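Local coordinates for protein GENE 22 product (Bacillus phage spp1, PDB 2XC8) that is of unknown function but resembles in fold a domain of the receptor-binding protein of lactococcal phage p2, at residues Y54-M59 with L75-L80; Y61-V66 with G90-I95. All blocks are in the same frame, centred on the assembly; numbering follows the deposited sequence.

Contact 1: Y54-M59 with L75-L80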
loop_
_atom_site.group_PDB
_atom_site.type_symbol
_atom_site.label_atom_id
_atom_site.label_comp_id
_atom_site.label_asym_id
_atom_site.label_seq_id
_atom_site.Cartn_x
_atom_site.Cartn_y
_atom_site.Cartn_z
ATOM N N TYR B 54 13.687 -15.201 -19.265
ATOM C CA TYR B 54 13.262 -15.807 -18.000
ATOM C C TYR B 54 12.483 -14.892 -17.059
ATOM O O TYR B 54 12.551 -13.667 -17.190
ATOM C CB TYR B 54 14.487 -16.256 -17.193
ATOM C CG TYR B 54 15.515 -17.019 -17.991
ATOM C CD1 TYR B 54 15.325 -18.360 -18.309
ATOM C CD2 TYR B 54 16.685 -16.397 -18.425
ATOM C CE1 TYR B 54 16.268 -19.065 -19.046
ATOM C CE2 TYR B 54 17.635 -17.092 -19.159
ATOM C CZ TYR B 54 17.423 -18.422 -19.465
ATOM O OH TYR B 54 18.372 -19.098 -20.192
ATOM N N PRO B 55 11.729 -15.486 -16.108
ATOM C CA PRO B 55 11.024 -14.616 -15.174
ATOM C C PRO B 55 12.117 -14.210 -14.193
ATOM O O PRO B 55 13.073 -14.962 -13.989
ATOM C CB PRO B 55 10.024 -15.552 -14.485
ATOM C CG PRO B 55 9.845 -16.704 -15.405
ATOM C CD PRO B 55 11.128 -16.837 -16.146
ATOM N N VAL B 56 11.977 -13.030 -13.598
ATOM C CA VAL B 56 12.976 -12.521 -12.664
ATOM C C VAL B 56 12.383 -12.358 -11.266
ATOM O O VAL B 56 11.328 -11.746 -11.100
ATOM C CB VAL B 56 13.572 -11.171 -13.137
ATOM C CG1 VAL B 56 14.670 -10.726 -12.200
ATOM C CG2 VAL B 56 14.113 -11.283 -14.554
ATOM N N GLU B 57 13.070 -12.912 -10.268
ATOM C CA GLU B 57 12.671 -12.767 -8.870
ATOM C C GLU B 57 13.436 -11.626 -8.210
ATOM O O GLU B 57 14.667 -11.584 -8.261
ATOM C CB GLU B 57 12.921 -14.062 -8.097
ATOM C CG GLU B 57 12.019 -15.221 -8.486
ATOM C CD GLU B 57 12.309 -16.480 -7.688
ATOM O OE1 GLU B 57 13.463 -16.668 -7.244
ATOM O OE2 GLU B 57 11.375 -17.290 -7.510
ATOM N N TYR B 58 12.699 -10.707 -7.593
ATOM C CA TYR B 58 13.298 -9.603 -6.850
ATOM C C TYR B 58 13.051 -9.763 -5.360
ATOM O O TYR B 58 11.919 -9.995 -4.929
ATOM C CB TYR B 58 12.752 -8.261 -7.334
ATOM C CG TYR B 58 13.275 -7.848 -8.687
ATOM C CD1 TYR B 58 14.477 -7.150 -8.806
ATOM C CD2 TYR B 58 12.570 -8.152 -9.849
ATOM C CE1 TYR B 58 14.963 -6.768 -10.049
ATOM C CE2 TYR B 58 13.046 -7.773 -11.096
ATOM C CZ TYR B 58 14.244 -7.084 -11.189
ATOM O OH TYR B 58 14.724 -6.704 -12.419
HETATM N N MSE B 59 14.105 -9.620 -4.584
HETATM C CA MSE B 59 14.066 -9.748 -3.157
HETATM C C MSE B 59 14.742 -8.657 -2.388
HETATM O O MSE B 59 15.901 -8.422 -2.517
HETATM C CB MSE B 59 14.683 -11.059 -2.764
HETATM C CG MSE B 59 13.821 -11.835 -1.872
HETATM SE SE MSE B 59 12.798 -13.184 -2.709
HETATM C CE MSE B 59 13.901 -14.574 -2.127
ATOM N N LEU B 75 19.370 -5.961 -2.055
ATOM C CA LEU B 75 18.476 -6.499 -3.073
ATOM C C LEU B 75 19.095 -7.699 -3.770
ATOM O O LEU B 75 20.229 -7.638 -4.251
ATOM C CB LEU B 75 18.103 -5.426 -4.105
ATOM C CG LEU B 75 17.146 -5.788 -5.249
ATOM C CD1 LEU B 75 15.700 -5.869 -4.771
ATOM C CD2 LEU B 75 17.273 -4.780 -6.380
ATOM N N CYS B 76 18.340 -8.791 -3.810
ATOM C CA CYS B 76 18.730 -9.955 -4.586
ATOM C C CYS B 76 17.848 -10.082 -5.822
ATOM O O CYS B 76 16.626 -9.918 -5.753
ATOM C CB CYS B 76 18.664 -11.230 -3.745
ATOM S SG CYS B 76 19.242 -12.700 -4.617
ATOM N N LYS B 77 18.470 -10.338 -6.952
ATOM C CA LYS B 77 17.808 -10.622 -8.192
ATOM C C LYS B 77 18.152 -12.019 -8.701
ATOM O O LYS B 77 19.258 -12.422 -8.769
ATOM C CB LYS B 77 18.216 -9.585 -9.215
ATOM C CG LYS B 77 17.317 -9.410 -10.380
ATOM C CD LYS B 77 18.031 -8.762 -11.552
ATOM C CE LYS B 77 17.242 -8.889 -12.846
ATOM N NZ LYS B 77 17.427 -7.780 -13.796
ATOM N N ALA B 78 17.157 -12.768 -9.057
ATOM C CA ALA B 78 17.371 -14.113 -9.581
ATOM C C ALA B 78 16.608 -14.342 -10.877
ATOM O O ALA B 78 15.436 -13.981 -10.992
ATOM C CB ALA B 78 16.985 -15.160 -8.545
ATOM N N TYR B 79 17.287 -14.948 -11.846
ATOM C CA TYR B 79 16.674 -15.320 -13.112
ATOM C C TYR B 79 16.163 -16.749 -12.997
ATOM O O TYR B 79 16.942 -17.674 -12.748
ATOM C CB TYR B 79 17.687 -15.194 -14.254
ATOM C CG TYR B 79 18.217 -13.789 -14.457
ATOM C CD1 TYR B 79 17.668 -12.949 -15.424
ATOM C CD2 TYR B 79 19.268 -13.298 -13.677
ATOM C CE1 TYR B 79 18.149 -11.657 -15.614
ATOM C CE2 TYR B 79 19.755 -12.008 -13.856
ATOM C CZ TYR B 79 19.192 -11.194 -14.826
ATOM O OH TYR B 79 19.673 -9.918 -15.010
ATOM N N LEU B 80 14.852 -16.923 -13.158
ATOM C CA LEU B 80 14.231 -18.242 -13.044
ATOM C C LEU B 80 14.568 -19.138 -14.235
ATOM O O LEU B 80 13.776 -19.283 -15.172
ATOM C CB LEU B 80 12.710 -18.132 -12.850
ATOM C CG LEU B 80 12.167 -17.820 -11.449
ATOM C CD1 LEU B 80 10.641 -17.767 -11.481
ATOM C CD2 LEU B 80 12.640 -18.848 -10.419
#
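Residues 54-59 and 75-80 pair as the antiparallel arms of a beta hairpin, Glu57 facing Ala78 and Met59 facing Cys76 as hydrogen-bonded pairs, with 166° between the strand directions. Glu57 N reaches Ala78 O at 2.7 Å and Ala78 N answers to Glu57 O; Met59 and Cys76 repeat the exchange. Just beyond the last bridge, Leu80 N still donates to Pro55 O at 2.8 Å.

The side chains sort onto two faces. On that of Val56, Tyr58, Lys77 and Tyr79, the lysine chain lies beside the Tyr58 ring and points the same way, its CG 3.6 Å from Tyr58 CE1. Lys77 CG is anti to the backbone N (chi1 -159°), and from there it also meets Val56 CG1. The ammonium group arrives near two phenols, with weak hydrogen bonds from Lys77 NZ to Tyr58 OH at 3.2 Å and to Tyr79 OH. The stronger partner of Tyr58 OH is the Thr49 carbonyl oxygen. Val56 CG2 rests 4.0 Å from Tyr79 CD1.

The other face is led by Glu57, whose chain runs extended beyond CG and is crossed at about a right angle by Leu80, with Leu80 CD2 3.5 Å from Glu57 OE2. The other leucine methyl, CD1, packs 3.8 Å from Pro55 CB. Nearer the hairpin's turn, the selenomethionine Met59 and Cys76 touch through their CB atoms, and Cys76 is tied to Cys86 by a disulfide.

Strand 71-79 is outermost in its own sheet, yet Leu75 and Cys76 pair in parallel with a strand of the second subunit. The chemistry thus combines strong main-chain bonds with a lysine packed through its methylenes and a glutamate laid against Leu80 by CG and carboxylate, while a covalent link fastens the loop holding Cys86 to a strand at the subunit interface.

Contact 2: Y61-V66 with G90-I95; sequences YLHMNV and GNERLI
His63 meets Glu92 through a side-chain hydrogen bond that sits beside the backbone pairing of residues 61-66 with 90-95. His63 ND1 donates to Glu92 OE1 at 2.7 Å. The oxygen lies in the plane of the imidazole, at its edge, but the donor approaches from above the carboxylate, 51° out of its plane, and the two flat groups are turned 63° apart. The histidine CG occupies the crowded position between the backbone N and the carbonyl carbon (chi1 48°), while its NE2 is hydrogen-bonded to Ser74 OG; partners at both nitrogens would fix the rotation of the ring. The nearby carboxylate may also raise the basicity of the imidazole.

Packing is closest where the backbones converge. His63 and Leu94 form a non-hydrogen-bonded antiparallel pair with CA atoms 4.2 Å apart, and Met64 and Arg93 exchange two hydrogen bonds, the shorter running from Met64 N to Arg93 O at 2.8 Å. Leu62 O accepts from Ile95 N at 2.7 Å and has Ile95 CB close by as well. Leu94 CD1 packs 3.7 Å from Tyr61 CB, the two side chains crossing obliquely. Asn65 CB lies 4.0 Å from Glu92 CD, but the asparagine's amide oxygen turns back to the backbone N atoms of Gln67 and Thr68.

Around Val66 and Arg93 the contact thins. Both are exposed and cross at about a right angle, Val66 CG1 lying 3.8 Å from Arg93 CB, while the extended arginine chain leads away.

Leu62, the selenomethionine Met64 and Ile95 all touch Leu31, and the last two also touch Trp11, both residues of the four-stranded sheet. Neighbouring antiparallel strands presenting apolar side chains to a second sheet are consistent with two sheets packed as in a beta-sandwich.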
loop_
_atom_site.group_PDB
_atom_site.type_symbol
_atom_site.label_atom_id
_atom_site.label_comp_id
_atom_site.label_asym_id
_atom_site.label_seq_id
_atom_site.Cartn_x
_atom_site.Cartn_y
_atom_site.Cartn_z
ATOM N N TYR B 61 15.876 -7.001 1.199
ATOM C CA TYR B 61 16.211 -7.345 2.580
ATOM C C TYR B 61 16.493 -6.106 3.424
ATOM O O TYR B 61 17.192 -5.191 2.985
ATOM C CB TYR B 61 17.428 -8.276 2.632
ATOM C CG TYR B 61 17.348 -9.491 1.732
ATOM C CD1 TYR B 61 16.410 -10.498 1.963
ATOM C CD2 TYR B 61 18.227 -9.644 0.661
ATOM C CE1 TYR B 61 16.339 -11.618 1.139
ATOM C CE2 TYR B 61 18.166 -10.761 -0.167
ATOM C CZ TYR B 61 17.220 -11.743 0.078
ATOM O OH TYR B 61 17.155 -12.848 -0.738
ATOM N N LEU B 62 15.941 -6.088 4.635
ATOM C CA LEU B 62 16.279 -5.074 5.626
ATOM C C LEU B 62 17.041 -5.747 6.761
ATOM O O LEU B 62 16.489 -6.570 7.491
ATOM C CB LEU B 62 15.023 -4.367 6.148
ATOM C CG LEU B 62 15.213 -3.129 7.035
ATOM C CD1 LEU B 62 15.734 -1.942 6.232
ATOM C CD2 LEU B 62 13.918 -2.765 7.741
ATOM N N HIS B 63 18.318 -5.399 6.887
ATOM C CA HIS B 63 19.202 -6.021 7.870
ATOM C C HIS B 63 19.941 -4.979 8.703
ATOM O O HIS B 63 20.083 -3.826 8.291
ATOM C CB HIS B 63 20.196 -6.956 7.178
ATOM C CG HIS B 63 20.869 -6.344 5.990
ATOM N ND1 HIS B 63 22.005 -5.572 6.095
ATOM C CD2 HIS B 63 20.558 -6.379 4.674
ATOM C CE1 HIS B 63 22.368 -5.161 4.893
ATOM N NE2 HIS B 63 21.505 -5.637 4.013
HETATM N N MSE B 64 20.413 -5.400 9.873
HETATM C CA MSE B 64 21.075 -4.505 10.813
HETATM C C MSE B 64 22.409 -5.033 11.334
HETATM O O MSE B 64 22.542 -6.224 11.625
HETATM C CB MSE B 64 20.162 -4.238 12.014
HETATM C CG MSE B 64 20.700 -3.219 13.013
HETATM SE SE MSE B 64 19.797 -3.298 14.738
HETATM C CE MSE B 64 18.001 -2.829 14.152
ATOM N N ASN B 65 23.391 -4.141 11.439
ATOM C CA ASN B 65 24.669 -4.526 12.019
ATOM C C ASN B 65 24.396 -4.332 13.505
ATOM O O ASN B 65 24.177 -3.207 13.953
ATOM C CB ASN B 65 25.801 -3.609 11.539
ATOM C CG ASN B 65 27.140 -3.914 12.204
ATOM O OD1 ASN B 65 27.258 -3.932 13.431
ATOM N ND2 ASN B 65 28.163 -4.135 11.387
ATOM N N VAL B 66 24.393 -5.426 14.262
ATOM C CA VAL B 66 23.990 -5.390 15.675
ATOM C C VAL B 66 24.920 -4.585 16.588
ATOM O O VAL B 66 24.496 -4.112 17.646
ATOM C CB VAL B 66 23.759 -6.814 16.269
ATOM C CG1 VAL B 66 22.532 -7.466 15.640
ATOM C CG2 VAL B 66 24.999 -7.697 16.104
ATOM N N GLY B 90 24.436 -12.706 4.352
ATOM C CA GLY B 90 25.298 -11.948 5.273
ATOM C C GLY B 90 25.354 -12.101 6.787
ATOM O O GLY B 90 24.491 -12.735 7.400
ATOM N N ASN B 91 26.395 -11.502 7.372
ATOM C CA ASN B 91 26.642 -11.472 8.821
ATOM C C ASN B 91 25.587 -10.693 9.594
ATOM O O ASN B 91 25.245 -11.050 10.725
ATOM C CB ASN B 91 28.017 -10.845 9.095
ATOM C CG ASN B 91 28.361 -10.780 10.580
ATOM O OD1 ASN B 91 28.147 -11.734 11.329
ATOM N ND2 ASN B 91 28.911 -9.647 11.006
ATOM N N GLU B 92 25.088 -9.625 8.979
ATOM C CA GLU B 92 24.143 -8.730 9.631
ATOM C C GLU B 92 22.808 -9.405 9.917
ATOM O O GLU B 92 22.384 -10.309 9.190
ATOM C CB GLU B 92 23.953 -7.452 8.809
ATOM C CG GLU B 92 25.206 -6.583 8.744
ATOM C CD GLU B 92 24.992 -5.260 8.027
ATOM O OE1 GLU B 92 23.830 -4.823 7.888
ATOM O OE2 GLU B 92 25.998 -4.650 7.608
ATOM N N ARG B 93 22.184 -9.030 11.008
ATOM C CA ARG B 93 20.897 -9.537 11.387
ATOM C C ARG B 93 19.804 -9.135 10.417
ATOM O O ARG B 93 19.537 -8.013 10.195
ATOM C CB ARG B 93 20.552 -9.100 12.800
ATOM C CG ARG B 93 19.301 -9.724 13.317
ATOM C CD ARG B 93 18.846 -9.231 14.642
ATOM N NE ARG B 93 17.489 -9.688 14.837
ATOM C CZ ARG B 93 16.718 -9.398 15.869
ATOM N NH1 ARG B 93 17.153 -8.635 16.840
ATOM N NH2 ARG B 93 15.500 -9.890 15.928
ATOM N N LEU B 94 19.158 -10.124 9.853
ATOM C CA LEU B 94 18.070 -9.877 8.957
ATOM C C LEU B 94 16.823 -9.578 9.744
ATOM O O LEU B 94 16.423 -10.305 10.596
ATOM C CB LEU B 94 17.856 -11.013 7.974
ATOM C CG LEU B 94 16.685 -10.961 7.007
ATOM C CD1 LEU B 94 16.847 -10.048 5.873
ATOM C CD2 LEU B 94 16.480 -12.301 6.508
ATOM N N ILE B 95 16.237 -8.451 9.431
ATOM C CA ILE B 95 15.128 -7.934 10.162
ATOM C C ILE B 95 13.863 -8.277 9.441
ATOM O O ILE B 95 13.009 -8.841 10.017
ATOM C CB ILE B 95 15.258 -6.410 10.385
ATOM C CG1 ILE B 95 16.518 -6.059 11.173
ATOM C CG2 ILE B 95 14.076 -5.886 11.049
ATOM C CD1 ILE B 95 16.625 -6.635 12.537
#

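Contacts 1 and 2 lie about 20 Å apart, centre to centre, on the same five-stranded mixed sheet. They share strand 56-64, which pairs near its start with strand 71-79 in contact 1 and near its end with strand 93-103 in contact 2. Their segments alternate along the chain: 54-59, 61-66, 75-80, then 90-95. Across the sheet the order is 93-103, 56-64, 71-79, with the shared strand in the middle and the hairpin partner outermost. The contacts also touch directly, Cys76 CB packing 3.6 Å from Tyr61 CE2. Through the shared strand, the subunit-interface edge at contact 1 is continuous with the part of the sheet that meets the second sheet at contact 2.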